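PDB 4Y25: poly-beta-1,6-N-acetyl-D-glucosamine export protein from Escherichia coli, which exports the biofilm polysaccharide poly-beta-1,6-N-acetyl-D-glucosamine, apparently partly N-deacetylated, across the outer membrane, this chain being its C-terminal beta-barrel domain. Local coordinates for residues Arg122-Ala127 against Thr158-Ser163; Asn164-Val169 against Thr201-Pro206; Trp230-Ser235 against Leu254-Arg259; Leu183-Leu188 against Phe216-Leu221. One frame throughout, in Å; residues are numbered along the deposited sequence.

Interaction 1: residues Arg122-Ala127 against Thr158-Ser163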
loop_
_atom_site.group_PDB
_atom_site.type_symbol
_atom_site.label_atom_id
_atom_site.label_comp_id
_atom_site.label_asym_id
_atom_site.label_seq_id
_atom_site.Cartn_x
_atom_site.Cartn_y
_atom_site.Cartn_z
ATOM N N ARG A 122 -1.362 -4.825 8.565
ATOM C CA ARG A 122 -1.650 -3.594 9.291
ATOM C C ARG A 122 -1.025 -3.641 10.682
ATOM O O ARG A 122 -0.967 -2.634 11.388
ATOM C CB ARG A 122 -3.160 -3.360 9.377
ATOM C CG ARG A 122 -3.750 -2.741 8.115
ATOM C CD ARG A 122 -4.584 -1.517 8.442
ATOM N NE ARG A 122 -4.764 -0.635 7.292
ATOM C CZ ARG A 122 -3.890 0.297 6.921
ATOM N NH1 ARG A 122 -2.767 0.466 7.608
ATOM N NH2 ARG A 122 -4.136 1.059 5.863
ATOM N N VAL A 123 -0.570 -4.828 11.069
ATOM C CA VAL A 123 0.324 -4.983 12.209
ATOM C C VAL A 123 1.746 -4.676 11.748
ATOM O O VAL A 123 2.210 -5.267 10.773
ATOM C CB VAL A 123 0.258 -6.411 12.798
ATOM C CG1 VAL A 123 1.401 -6.648 13.773
ATOM C CG2 VAL A 123 -1.087 -6.656 13.464
ATOM N N PRO A 124 2.434 -3.743 12.432
ATOM C CA PRO A 124 3.828 -3.408 12.102
ATOM C C PRO A 124 4.660 -4.688 11.993
ATOM O O PRO A 124 4.694 -5.455 12.955
ATOM C CB PRO A 124 4.271 -2.526 13.279
ATOM C CG PRO A 124 3.248 -2.764 14.366
ATOM C CD PRO A 124 1.970 -3.049 13.644
ATOM N N LEU A 125 5.298 -4.918 10.844
ATOM C CA LEU A 125 5.702 -6.273 10.450
ATOM C C LEU A 125 6.634 -7.055 11.358
ATOM O O LEU A 125 6.885 -8.224 11.074
ATOM C CB LEU A 125 6.322 -6.264 9.050
ATOM C CG LEU A 125 5.250 -6.474 7.974
ATOM C CD1 LEU A 125 4.627 -5.182 7.421
ATOM C CD2 LEU A 125 5.781 -7.370 6.870
ATOM N N ARG A 126 7.154 -6.447 12.418
ATOM C CA ARG A 126 7.714 -7.256 13.482
ATOM C C ARG A 126 7.474 -6.632 14.852
ATOM O O ARG A 126 8.393 -6.223 15.559
ATOM C CB ARG A 126 9.196 -7.523 13.258
ATOM C CG ARG A 126 9.355 -8.907 12.678
ATOM C CD ARG A 126 8.759 -9.891 13.654
ATOM N NE ARG A 126 9.651 -10.365 14.688
ATOM C CZ ARG A 126 9.804 -11.641 15.039
ATOM N NH1 ARG A 126 9.032 -12.622 14.551
ATOM N NH2 ARG A 126 10.664 -11.913 16.003
ATOM N N ALA A 127 6.194 -6.564 15.195
ATOM C CA ALA A 127 5.757 -6.555 16.575
ATOM C C ALA A 127 5.796 -8.012 17.005
ATOM O O ALA A 127 5.661 -8.334 18.180
ATOM C CB ALA A 127 4.349 -5.960 16.723
ATOM N N THR A 158 -8.223 -3.483 13.663
ATOM C CA THR A 158 -7.217 -4.536 13.803
ATOM C C THR A 158 -7.096 -5.035 15.238
ATOM O O THR A 158 -6.874 -4.250 16.157
ATOM C CB THR A 158 -5.825 -4.058 13.338
ATOM O OG1 THR A 158 -5.931 -3.403 12.067
ATOM C CG2 THR A 158 -4.870 -5.235 13.223
ATOM N N ASP A 159 -7.230 -6.346 15.419
ATOM C CA ASP A 159 -7.108 -6.961 16.738
ATOM C C ASP A 159 -5.757 -7.651 16.907
ATOM O O ASP A 159 -5.454 -8.616 16.205
ATOM C CB ASP A 159 -8.240 -7.964 16.965
ATOM C CG ASP A 159 -8.812 -7.891 18.367
ATOM O OD1 ASP A 159 -8.751 -6.806 18.982
ATOM O OD2 ASP A 159 -9.318 -8.925 18.853
ATOM N N PHE A 160 -4.951 -7.151 17.840
ATOM C CA PHE A 160 -3.623 -7.702 18.100
ATOM C C PHE A 160 -3.706 -8.841 19.112
ATOM O O PHE A 160 -4.660 -8.922 19.884
ATOM C CB PHE A 160 -2.673 -6.616 18.618
ATOM C CG PHE A 160 -2.288 -5.582 17.591
ATOM C CD1 PHE A 160 -3.250 -4.796 16.974
ATOM C CD2 PHE A 160 -0.957 -5.374 17.270
ATOM C CE1 PHE A 160 -2.891 -3.842 16.041
ATOM C CE2 PHE A 160 -0.592 -4.419 16.339
ATOM C CZ PHE A 160 -1.560 -3.653 15.724
ATOM N N SER A 161 -2.698 -9.709 19.124
ATOM C CA SER A 161 -2.681 -10.839 20.050
ATOM C C SER A 161 -2.231 -10.424 21.452
ATOM O O SER A 161 -1.952 -11.274 22.298
ATOM C CB SER A 161 -1.775 -11.955 19.526
ATOM O OG SER A 161 -0.418 -11.547 19.502
ATOM N N ASP A 162 -2.159 -9.117 21.691
ATOM C CA ASP A 162 -1.824 -8.599 23.013
ATOM C C ASP A 162 -2.904 -7.633 23.501
ATOM O O ASP A 162 -2.607 -6.631 24.156
ATOM C CB ASP A 162 -0.447 -7.921 22.998
ATOM C CG ASP A 162 -0.424 -6.635 22.185
ATOM O OD1 ASP A 162 -1.346 -6.417 21.373
ATOM O OD2 ASP A 162 0.526 -5.842 22.354
ATOM N N SER A 163 -4.150 -7.947 23.148
ATOM C CA SER A 163 -5.344 -7.216 23.586
ATOM C C SER A 163 -5.504 -5.834 22.949
ATOM O O SER A 163 -6.544 -5.195 23.111
ATOM C CB SER A 163 -5.358 -7.077 25.115
ATOM O OG SER A 163 -6.460 -6.296 25.545
#
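Phe160, at the end of strand 149-160, lays one face of its ring against Val123, and these two residues with Thr158 supply most of the buried surface. Val123 CG2 sits over the ring, 3.9 Å from the Phe160 centroid and 20° off the ring normal, a CH-pi contact displaced toward the rim at CE2 (Val123 CG2 to Phe160 CE2 3.7 Å). The other branch, Val123 CG1, is anti to the backbone N (chi1 167°) and also approaches this rim, 3.9 Å from Phe160 CE2. Pro124 adds its CD at the ring edge, near the ring plane, 4.0 Å from Phe160 CE2, so face and edge are each met by a consecutive loop residue. The loop carrying them links strand 110-118 to strand 134-144 of the sixteen-stranded antiparallel barrel; it reaches past strand 134-144 to strand 149-160. A backbone bond from Ala127 N to Pro124 O (2.9 Å) closes a turn that starts at the proline. Thr158, two residues back along the strand, lies beside the ring: its CG2 touches Val123 CG2 at 4.0 Å, and its OG1 is 3.9 Å from Arg122 CB. Apart from that hydroxyl the side-chain contact is aliphatic and aromatic, and the two segments share no hydrogen bond. Of the Arg122 side chain, CB does the touching; the rest, bent at chi2, runs away from Thr158 toward Glu168, with which it makes a long, weak ion pair. The Phe160 ring also meets the ring of Tyr203, their planes nearly parallel.

Interaction 2: residues Asn164-Val169 against Thr201-Pro206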
loop_
_atom_site.group_PDB
_atom_site.type_symbol
_atom_site.label_atom_id
_atom_site.label_comp_id
_atom_site.label_asym_id
_atom_site.label_seq_id
_atom_site.Cartn_x
_atom_site.Cartn_y
_atom_site.Cartn_z
ATOM N N ASN A 164 -4.491 -5.374 22.222
ATOM C CA ASN A 164 -4.571 -4.064 21.583
ATOM C C ASN A 164 -5.440 -4.088 20.336
ATOM O O ASN A 164 -5.280 -4.954 19.478
ATOM C CB ASN A 164 -3.178 -3.550 21.219
ATOM C CG ASN A 164 -3.208 -2.139 20.651
ATOM O OD1 ASN A 164 -3.274 -1.160 21.394
ATOM N ND2 ASN A 164 -3.166 -2.031 19.327
ATOM N N GLN A 165 -6.363 -3.139 20.236
ATOM C CA GLN A 165 -7.141 -3.000 19.014
ATOM C C GLN A 165 -6.918 -1.635 18.376
ATOM O O GLN A 165 -7.092 -0.594 19.009
ATOM C CB GLN A 165 -8.636 -3.236 19.268
ATOM C CG GLN A 165 -9.136 -2.905 20.658
ATOM C CD GLN A 165 -10.649 -2.997 20.751
ATOM O OE1 GLN A 165 -11.250 -3.973 20.296
ATOM N NE2 GLN A 165 -11.272 -1.983 21.339
ATOM N N ARG A 166 -6.526 -1.665 17.108
ATOM C CA ARG A 166 -6.242 -0.459 16.346
ATOM C C ARG A 166 -7.355 -0.156 15.354
ATOM O O ARG A 166 -7.641 -0.960 14.466
ATOM C CB ARG A 166 -4.912 -0.606 15.607
ATOM C CG ARG A 166 -4.558 0.570 14.719
ATOM C CD ARG A 166 -3.167 0.406 14.139
ATOM N NE ARG A 166 -2.154 0.316 15.186
ATOM C CZ ARG A 166 -0.861 0.110 14.958
ATOM N NH1 ARG A 166 -0.421 -0.033 13.715
ATOM N NH2 ARG A 166 -0.011 0.043 15.973
ATOM N N HIS A 167 -7.986 1.003 15.508
ATOM C CA HIS A 167 -8.976 1.456 14.542
ATOM C C HIS A 167 -8.396 2.601 13.722
ATOM O O HIS A 167 -8.203 3.704 14.228
ATOM C CB HIS A 167 -10.269 1.896 15.237
ATOM C CG HIS A 167 -10.641 1.053 16.417
ATOM N ND1 HIS A 167 -10.108 1.254 17.673
ATOM C CD2 HIS A 167 -11.491 0.004 16.535
ATOM C CE1 HIS A 167 -10.616 0.370 18.512
ATOM N NE2 HIS A 167 -11.457 -0.402 17.846
ATOM N N GLU A 168 -8.101 2.327 12.457
ATOM C CA GLU A 168 -7.559 3.342 11.565
ATOM C C GLU A 168 -8.641 3.869 10.631
ATOM O O GLU A 168 -9.531 3.126 10.222
ATOM C CB GLU A 168 -6.391 2.781 10.753
ATOM C CG GLU A 168 -5.214 2.323 11.594
ATOM C CD GLU A 168 -4.108 1.713 10.756
ATOM O OE1 GLU A 168 -3.375 2.472 10.090
ATOM O OE2 GLU A 168 -3.967 0.474 10.768
ATOM N N VAL A 169 -8.573 5.158 10.312
ATOM C CA VAL A 169 -9.479 5.766 9.341
ATOM C C VAL A 169 -8.695 6.711 8.435
ATOM O O VAL A 169 -7.844 7.467 8.905
ATOM C CB VAL A 169 -10.627 6.553 10.017
ATOM C CG1 VAL A 169 -11.566 7.132 8.970
ATOM C CG2 VAL A 169 -11.399 5.673 10.984
ATOM N N THR A 201 3.873 -0.671 25.276
ATOM C CA THR A 201 4.103 -1.599 24.175
ATOM C C THR A 201 5.538 -1.541 23.660
ATOM O O THR A 201 6.167 -0.482 23.680
ATOM C CB THR A 201 3.149 -1.314 22.994
ATOM O OG1 THR A 201 3.583 -0.138 22.299
ATOM C CG2 THR A 201 1.718 -1.123 23.481
ATOM N N PRO A 202 6.059 -2.689 23.199
ATOM C CA PRO A 202 7.385 -2.798 22.580
ATOM C C PRO A 202 7.386 -2.460 21.086
ATOM O O PRO A 202 8.383 -2.694 20.403
ATOM C CB PRO A 202 7.746 -4.265 22.802
ATOM C CG PRO A 202 6.433 -4.960 22.800
ATOM C CD PRO A 202 5.456 -4.013 23.436
ATOM N N TYR A 203 6.274 -1.927 20.591
ATOM C CA TYR A 203 6.178 -1.467 19.210
ATOM C C TYR A 203 5.483 -0.111 19.200
ATOM O O TYR A 203 4.817 0.246 20.173
ATOM C CB TYR A 203 5.423 -2.480 18.342
ATOM C CG TYR A 203 4.010 -2.771 18.808
ATOM C CD1 TYR A 203 3.763 -3.745 19.768
ATOM C CD2 TYR A 203 2.927 -2.079 18.285
ATOM C CE1 TYR A 203 2.477 -4.015 20.200
ATOM C CE2 TYR A 203 1.636 -2.341 18.710
ATOM C CZ TYR A 203 1.418 -3.311 19.666
ATOM O OH TYR A 203 0.138 -3.579 20.094
ATOM N N TYR A 204 5.639 0.652 18.121
ATOM C CA TYR A 204 5.046 1.984 18.079
ATOM C C TYR A 204 3.529 1.884 18.044
ATOM O O TYR A 204 2.933 1.588 17.008
ATOM C CB TYR A 204 5.554 2.792 16.882
ATOM C CG TYR A 204 5.089 4.235 16.908
ATOM C CD1 TYR A 204 5.472 5.088 17.935
ATOM C CD2 TYR A 204 4.268 4.743 15.909
ATOM C CE1 TYR A 204 5.048 6.406 17.970
ATOM C CE2 TYR A 204 3.840 6.062 15.933
ATOM C CZ TYR A 204 4.232 6.887 16.966
ATOM O OH TYR A 204 3.810 8.199 16.997
ATOM N N ASN A 205 2.914 2.134 19.195
ATOM C CA ASN A 205 1.469 2.037 19.337
ATOM C C ASN A 205 0.861 3.340 19.847
ATOM O O ASN A 205 0.401 3.407 20.987
ATOM C CB ASN A 205 1.113 0.889 20.284
ATOM C CG ASN A 205 -0.247 0.297 19.995
ATOM O OD1 ASN A 205 -0.568 -0.015 18.849
ATOM N ND2 ASN A 205 -1.055 0.135 21.036
ATOM N N PRO A 206 0.856 4.383 18.999
ATOM C CA PRO A 206 0.324 5.691 19.396
ATOM C C PRO A 206 -1.156 5.612 19.758
ATOM O O PRO A 206 -1.934 4.982 19.041
ATOM C CB PRO A 206 0.545 6.552 18.151
ATOM C CG PRO A 206 0.558 5.577 17.023
ATOM C CD PRO A 206 1.222 4.351 17.572
#
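Asn164 and Asn205 meet tip to tip, and around their amides the contact is tight. Asn205 ND2 donates to Asn164 OD1 at 2.6 Å, the donor standing 60° above the carbonyl plane while the acceptor lies near the plane of the Asn205 amide. Asn164 OD1 also takes the backbone N-H groups of Thr197 and Glu198, so one buried oxygen is gripped by three donors. The carbonyl end of Asn205 is used too: Arg166 NH2 reaches OD1 at 2.9 Å in a fairly straight bond (163°), in plane with both the guanidinium and the carbonyl. Arg166 is extended through chi2 and turns at chi3 (-60°), which swings NE aside to Glu194, a salt bridge, and Asn196. The Asn205 side chain thus ties the loop between strands 183-195 and 208-225 to the start of strand 165-179 in the antiparallel sixteen-stranded barrel. Looser contact lies toward the partly exposed Tyr203. Its OH comes to 3.5 Å from Asn164 CB, its ring plane almost perpendicular to the Asn164 amide, and binds Asp162 OD2. Arg166 NH2 lies at the edge of the Tyr203 ring, 4.0 Å from CE2, and Tyr204 turns its side chain off toward Pro23 and Asp280.

Interaction 3: residues Trp230-Ser235 against Leu254-Arg259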
loop_
_atom_site.group_PDB
_atom_site.type_symbol
_atom_site.label_atom_id
_atom_site.label_comp_id
_atom_site.label_asym_id
_atom_site.label_seq_id
_atom_site.Cartn_x
_atom_site.Cartn_y
_atom_site.Cartn_z
ATOM N N TRP A 230 7.331 6.505 -21.248
ATOM C CA TRP A 230 8.275 6.720 -20.156
ATOM C C TRP A 230 7.979 8.039 -19.453
ATOM O O TRP A 230 8.075 9.103 -20.062
ATOM C CB TRP A 230 9.710 6.721 -20.685
ATOM C CG TRP A 230 10.754 6.915 -19.627
ATOM C CD1 TRP A 230 10.641 6.626 -18.297
ATOM C CD2 TRP A 230 12.069 7.449 -19.812
ATOM N NE1 TRP A 230 11.807 6.944 -17.643
ATOM C CE2 TRP A 230 12.700 7.449 -18.551
ATOM C CE3 TRP A 230 12.776 7.923 -20.920
ATOM C CZ2 TRP A 230 14.004 7.908 -18.370
ATOM C CZ3 TRP A 230 14.070 8.375 -20.739
ATOM C CH2 TRP A 230 14.670 8.366 -19.473
ATOM N N GLU A 231 7.622 7.978 -18.174
ATOM C CA GLU A 231 7.279 9.193 -17.438
ATOM C C GLU A 231 8.037 9.320 -16.118
ATOM O O GLU A 231 8.501 8.329 -15.558
ATOM C CB GLU A 231 5.774 9.246 -17.167
ATOM C CG GLU A 231 5.275 8.171 -16.217
ATOM C CD GLU A 231 3.875 8.449 -15.696
ATOM O OE1 GLU A 231 3.352 9.555 -15.947
ATOM O OE2 GLU A 231 3.297 7.561 -15.033
ATOM N N GLN A 232 8.162 10.549 -15.626
ATOM C CA GLN A 232 8.728 10.781 -14.304
ATOM C C GLN A 232 7.666 11.339 -13.364
ATOM O O GLN A 232 6.807 12.126 -13.765
ATOM C CB GLN A 232 9.922 11.733 -14.366
ATOM C CG GLN A 232 9.584 13.128 -14.840
ATOM C CD GLN A 232 10.783 14.046 -14.824
ATOM O OE1 GLN A 232 11.878 13.647 -14.426
ATOM N NE2 GLN A 232 10.585 15.285 -15.260
ATOM N N ILE A 233 7.735 10.926 -12.106
ATOM C CA ILE A 233 6.743 11.322 -11.123
ATOM C C ILE A 233 7.376 12.135 -10.004
ATOM O O ILE A 233 8.273 11.659 -9.312
ATOM C CB ILE A 233 6.044 10.095 -10.518
ATOM C CG1 ILE A 233 5.529 9.179 -11.630
ATOM C CG2 ILE A 233 4.923 10.533 -9.592
ATOM C CD1 ILE A 233 5.302 7.749 -11.190
ATOM N N PHE A 234 6.912 13.368 -9.835
ATOM C CA PHE A 234 7.332 14.175 -8.699
ATOM C C PHE A 234 6.146 14.454 -7.789
ATOM O O PHE A 234 5.085 14.870 -8.252
ATOM C CB PHE A 234 7.964 15.489 -9.156
ATOM C CG PHE A 234 8.291 16.418 -8.025
ATOM C CD1 PHE A 234 9.237 16.065 -7.076
ATOM C CD2 PHE A 234 7.646 17.639 -7.902
ATOM C CE1 PHE A 234 9.539 16.916 -6.025
ATOM C CE2 PHE A 234 7.945 18.494 -6.855
ATOM C CZ PHE A 234 8.893 18.131 -5.915
ATOM N N SER A 235 6.329 14.214 -6.494
ATOM C CA SER A 235 5.272 14.459 -5.520
ATOM C C SER A 235 5.837 15.136 -4.278
ATOM O O SER A 235 6.960 14.848 -3.861
ATOM C CB SER A 235 4.570 13.155 -5.135
ATOM O OG SER A 235 5.472 12.258 -4.508
ATOM N N LEU A 254 8.450 14.013 0.326
ATOM C CA LEU A 254 8.886 14.183 -1.052
ATOM C C LEU A 254 9.052 12.832 -1.721
ATOM O O LEU A 254 9.464 11.861 -1.087
ATOM C CB LEU A 254 10.203 14.957 -1.121
ATOM C CG LEU A 254 10.195 16.428 -0.703
ATOM C CD1 LEU A 254 11.615 16.905 -0.440
ATOM C CD2 LEU A 254 9.532 17.280 -1.771
ATOM N N GLY A 255 8.732 12.775 -3.006
ATOM C CA GLY A 255 8.917 11.564 -3.774
ATOM C C GLY A 255 9.363 11.875 -5.184
ATOM O O GLY A 255 8.920 12.857 -5.785
ATOM N N TYR A 256 10.265 11.050 -5.706
ATOM C CA TYR A 256 10.626 11.112 -7.114
ATOM C C TYR A 256 10.715 9.711 -7.691
ATOM O O TYR A 256 11.347 8.828 -7.108
ATOM C CB TYR A 256 11.951 11.840 -7.328
ATOM C CG TYR A 256 12.347 11.865 -8.784
ATOM C CD1 TYR A 256 11.816 12.812 -9.649
ATOM C CD2 TYR A 256 13.226 10.922 -9.304
ATOM C CE1 TYR A 256 12.164 12.832 -10.988
ATOM C CE2 TYR A 256 13.579 10.931 -10.640
ATOM C CZ TYR A 256 13.045 11.887 -11.477
ATOM O OH TYR A 256 13.396 11.897 -12.809
ATOM N N GLY A 257 10.088 9.512 -8.843
ATOM C CA GLY A 257 10.052 8.202 -9.461
ATOM C C GLY A 257 9.884 8.252 -10.964
ATOM O O GLY A 257 9.629 9.313 -11.534
ATOM N N GLN A 258 10.041 7.100 -11.607
ATOM C CA GLN A 258 9.841 6.993 -13.047
ATOM C C GLN A 258 9.087 5.727 -13.417
ATOM O O GLN A 258 9.179 4.716 -12.724
ATOM C CB GLN A 258 11.175 7.033 -13.784
ATOM C CG GLN A 258 11.803 8.408 -13.822
ATOM C CD GLN A 258 13.197 8.394 -14.404
ATOM O OE1 GLN A 258 13.547 7.520 -15.201
ATOM N NE2 GLN A 258 14.010 9.361 -14.002
ATOM N N ARG A 259 8.342 5.799 -14.516
ATOM C CA ARG A 259 7.554 4.674 -15.004
ATOM C C ARG A 259 7.926 4.313 -16.437
ATOM O O ARG A 259 8.165 5.192 -17.266
ATOM C CB ARG A 259 6.060 4.993 -14.925
ATOM C CG ARG A 259 5.439 4.780 -13.559
ATOM C CD ARG A 259 5.047 3.327 -13.376
ATOM N NE ARG A 259 4.805 2.999 -11.977
ATOM C CZ ARG A 259 4.606 1.765 -11.527
ATOM N NH1 ARG A 259 4.618 0.740 -12.367
ATOM N NH2 ARG A 259 4.394 1.558 -10.235
#
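Strands 230-235 and 254-259 run antiparallel, their axes 4.3 Å apart and inclined at 167°, and belong to the beta hairpin of strands 228-243 and 247-262 in the barrel wall. Glu231 with Arg259, Ile233 with Gly257, and Ser235 with Gly255 are hydrogen-bonded pairs, each with two N-H to O bonds, such as Ile233 N to Gly257 O at 2.6 Å; Gln232 with Gln258 and Phe234 with Tyr256 are the non-hydrogen-bonded pairs between them. On the face of Gln232, Phe234, Tyr256 and Gln258, polar ends link into a chain. Tyr256 OH donates to Gln232 OE1 (2.8 Å), in the carbonyl plane, and receives Gln258 NE2 (2.9 Å). Gln258 OE1 in turn accepts Trp230 NE1 at 3.1 Å, a rather bent bond (136°) near the indole plane but well above the amide carbonyl plane. At the far end Phe234 CE1 comes loosely to Leu254 CD2, 4.3 Å. On the opposite face Glu231 CG packs on Arg259 CB (3.5 Å) and Ile233 CD1 on Arg259 CG (3.8 Å). Arg259 bends at chi2 (-84°), which turns CD aside; its guanidinium lies away from strand 230-235, in salt bridges with Asp292 and Asp267. The surface bearing Phe234, Leu254 and Tyr256 is consistent with facing lipid or its interface, its polar groups largely paired with one another and Gln232 NE2 going weakly to His220, while two aspartates probably balance Arg259 on what is probably the lumen side.

Interaction 4: residues Leu183-Leu188 against Phe216-Leu221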
loop_
_atom_site.group_PDB
_atom_site.type_symbol
_atom_site.label_atom_id
_atom_site.label_comp_id
_atom_site.label_asym_id
_atom_site.label_seq_id
_atom_site.Cartn_x
_atom_site.Cartn_y
_atom_site.Cartn_z
ATOM N N LEU A 183 1.930 16.796 -19.434
ATOM C CA LEU A 183 2.012 17.008 -17.990
ATOM C C LEU A 183 0.650 17.011 -17.304
ATOM O O LEU A 183 -0.251 17.742 -17.708
ATOM C CB LEU A 183 2.722 18.331 -17.699
ATOM C CG LEU A 183 2.548 18.920 -16.297
ATOM C CD1 LEU A 183 3.272 18.082 -15.254
ATOM C CD2 LEU A 183 3.025 20.364 -16.260
ATOM N N ILE A 184 0.501 16.199 -16.262
ATOM C CA ILE A 184 -0.690 16.280 -15.426
ATOM C C ILE A 184 -0.310 16.571 -13.974
ATOM O O ILE A 184 0.723 16.114 -13.476
ATOM C CB ILE A 184 -1.549 14.994 -15.495
ATOM C CG1 ILE A 184 -0.862 13.821 -14.795
ATOM C CG2 ILE A 184 -1.884 14.650 -16.936
ATOM C CD1 ILE A 184 -1.734 12.589 -14.686
ATOM N N VAL A 185 -1.143 17.362 -13.309
ATOM C CA VAL A 185 -0.896 17.739 -11.925
ATOM C C VAL A 185 -2.125 17.460 -11.073
ATOM O O VAL A 185 -3.195 18.031 -11.299
ATOM C CB VAL A 185 -0.516 19.227 -11.797
ATOM C CG1 VAL A 185 -0.259 19.579 -10.346
ATOM C CG2 VAL A 185 0.706 19.540 -12.647
ATOM N N ASP A 186 -1.970 16.574 -10.098
ATOM C CA ASP A 186 -3.067 16.237 -9.202
ATOM C C ASP A 186 -2.876 16.844 -7.824
ATOM O O ASP A 186 -1.757 16.941 -7.324
ATOM C CB ASP A 186 -3.216 14.720 -9.074
ATOM C CG ASP A 186 -3.926 14.102 -10.255
ATOM O OD1 ASP A 186 -4.717 14.816 -10.904
ATOM O OD2 ASP A 186 -3.700 12.903 -10.527
ATOM N N PHE A 187 -3.980 17.257 -7.214
ATOM C CA PHE A 187 -3.976 17.653 -5.815
ATOM C C PHE A 187 -4.495 16.479 -4.996
ATOM O O PHE A 187 -5.626 16.033 -5.188
ATOM C CB PHE A 187 -4.828 18.909 -5.601
ATOM C CG PHE A 187 -4.950 19.329 -4.162
ATOM C CD1 PHE A 187 -3.821 19.592 -3.404
ATOM C CD2 PHE A 187 -6.197 19.485 -3.575
ATOM C CE1 PHE A 187 -3.929 19.986 -2.085
ATOM C CE2 PHE A 187 -6.315 19.883 -2.252
ATOM C CZ PHE A 187 -5.180 20.133 -1.506
ATOM N N LEU A 188 -3.658 15.958 -4.103
ATOM C CA LEU A 188 -4.034 14.800 -3.299
ATOM C C LEU A 188 -3.968 15.099 -1.805
ATOM O O LEU A 188 -2.989 14.759 -1.140
ATOM C CB LEU A 188 -3.137 13.601 -3.622
ATOM C CG LEU A 188 -3.207 13.012 -5.032
ATOM C CD1 LEU A 188 -2.119 13.602 -5.903
ATOM C CD2 LEU A 188 -3.095 11.498 -4.986
ATOM N N PHE A 216 0.577 17.435 -3.526
ATOM C CA PHE A 216 0.318 17.373 -4.956
ATOM C C PHE A 216 1.228 16.348 -5.612
ATOM O O PHE A 216 2.258 15.965 -5.058
ATOM C CB PHE A 216 0.497 18.747 -5.616
ATOM C CG PHE A 216 1.917 19.070 -5.993
ATOM C CD1 PHE A 216 2.814 19.533 -5.044
ATOM C CD2 PHE A 216 2.351 18.923 -7.302
ATOM C CE1 PHE A 216 4.121 19.835 -5.393
ATOM C CE2 PHE A 216 3.654 19.222 -7.657
ATOM C CZ PHE A 216 4.540 19.678 -6.702
ATOM N N GLU A 217 0.827 15.895 -6.791
ATOM C CA GLU A 217 1.642 14.987 -7.579
ATOM C C GLU A 217 1.645 15.466 -9.020
ATOM O O GLU A 217 0.616 15.913 -9.533
ATOM C CB GLU A 217 1.117 13.553 -7.484
ATOM C CG GLU A 217 2.013 12.520 -8.144
ATOM C CD GLU A 217 1.471 11.110 -8.017
ATOM O OE1 GLU A 217 2.036 10.324 -7.227
ATOM O OE2 GLU A 217 0.483 10.787 -8.710
ATOM N N ALA A 218 2.803 15.391 -9.664
ATOM C CA ALA A 218 2.930 15.827 -11.047
ATOM C C ALA A 218 3.583 14.749 -11.901
ATOM O O ALA A 218 4.725 14.363 -11.661
ATOM C CB ALA A 218 3.724 17.122 -11.124
ATOM N N SER A 219 2.845 14.258 -12.890
ATOM C CA SER A 219 3.375 13.275 -13.827
ATOM C C SER A 219 3.835 13.957 -15.107
ATOM O O SER A 219 3.021 14.498 -15.854
ATOM C CB SER A 219 2.328 12.208 -14.152
ATOM O OG SER A 219 1.954 11.485 -12.992
ATOM N N HIS A 220 5.139 13.940 -15.355
ATOM C CA HIS A 220 5.676 14.511 -16.582
ATOM C C HIS A 220 6.090 13.410 -17.549
ATOM O O HIS A 220 6.661 12.398 -17.145
ATOM C CB HIS A 220 6.862 15.426 -16.287
ATOM C CG HIS A 220 7.384 16.135 -17.497
ATOM N ND1 HIS A 220 8.682 15.996 -17.941
ATOM C CD2 HIS A 220 6.780 16.982 -18.363
ATOM C CE1 HIS A 220 8.856 16.731 -19.024
ATOM N NE2 HIS A 220 7.717 17.340 -19.301
ATOM N N LEU A 221 5.800 13.618 -18.829
ATOM C CA LEU A 221 6.076 12.617 -19.851
ATOM C C LEU A 221 7.414 12.874 -20.542
ATOM O O LEU A 221 7.611 13.911 -21.176
ATOM C CB LEU A 221 4.945 12.589 -20.878
ATOM C CG LEU A 221 4.947 11.415 -21.856
ATOM C CD1 LEU A 221 4.924 10.096 -21.099
ATOM C CD2 LEU A 221 3.764 11.514 -22.802
#
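Ile184 CG1 packs on Ser219 CB at 3.6 Å, placed there by a chi1 of 70° that sets it between the backbone N and the carbonyl carbon. Leu188 CD1 meets Glu217 CB, also at 3.6 Å, on the face that carries Asp186. On the other face Val185 CG2 meets Ala218 CB at 4.2 Å and Val185 CG1 meets Phe216 CD2 at 4.1 Å. Leu183 spans the same side, its CD1 4.3 Å from Ala218 CB and its CB at the edge of the His220 ring. Behind these side chains stands the antiparallel register of strands 183-187 and 216-221, inclined at 166°: Ile184 with Ser219 and Asp186 with Glu217 are hydrogen-bonded pairs, including Asp186 N to Glu217 O at 2.7 Å. Further out in the barrel, strand 165-179 neighbours 183-195, its Arg176 in a salt bridge to Asp186 OD1 and Gln174 binding OD2; strand 228-243 neighbours 208-225 and meets Glu217 and Ser219. Asp186 OD2 and Glu217 OE2, like charges, are 5.0 Å apart, a repulsion Arg176 would ease. Apolar Val185 and Phe216 opposite a mixed face, Ile184 among its polar groups, are consistent with a membrane wall around a polar lumen, the Asp186 charge probably balanced by Arg176.

How the interactions relate
Interactions 1 and 2 are buried contacts in which loops meet strand ends; interactions 3 and 4 are surface contacts between paired strands, on a different part of the barrel, with centres over 30 Å from the first two. Strand 149-160 of interaction 1 neighbours strand 165-179 of interaction 2, with a probable hydrogen bond from Thr158 N to Arg166 O (2.7 Å); strand 208-225 of interaction 4 neighbours strand 228-243 of interaction 3, with another between Ala218 N and Phe234 O (2.7 Å). Chemistry follows place. Interaction 1 is aromatic and aliphatic and interaction 2 polar and charged, both through side chains, whereas 3 and 4 rest on backbone bonds, with side chains sorted by face.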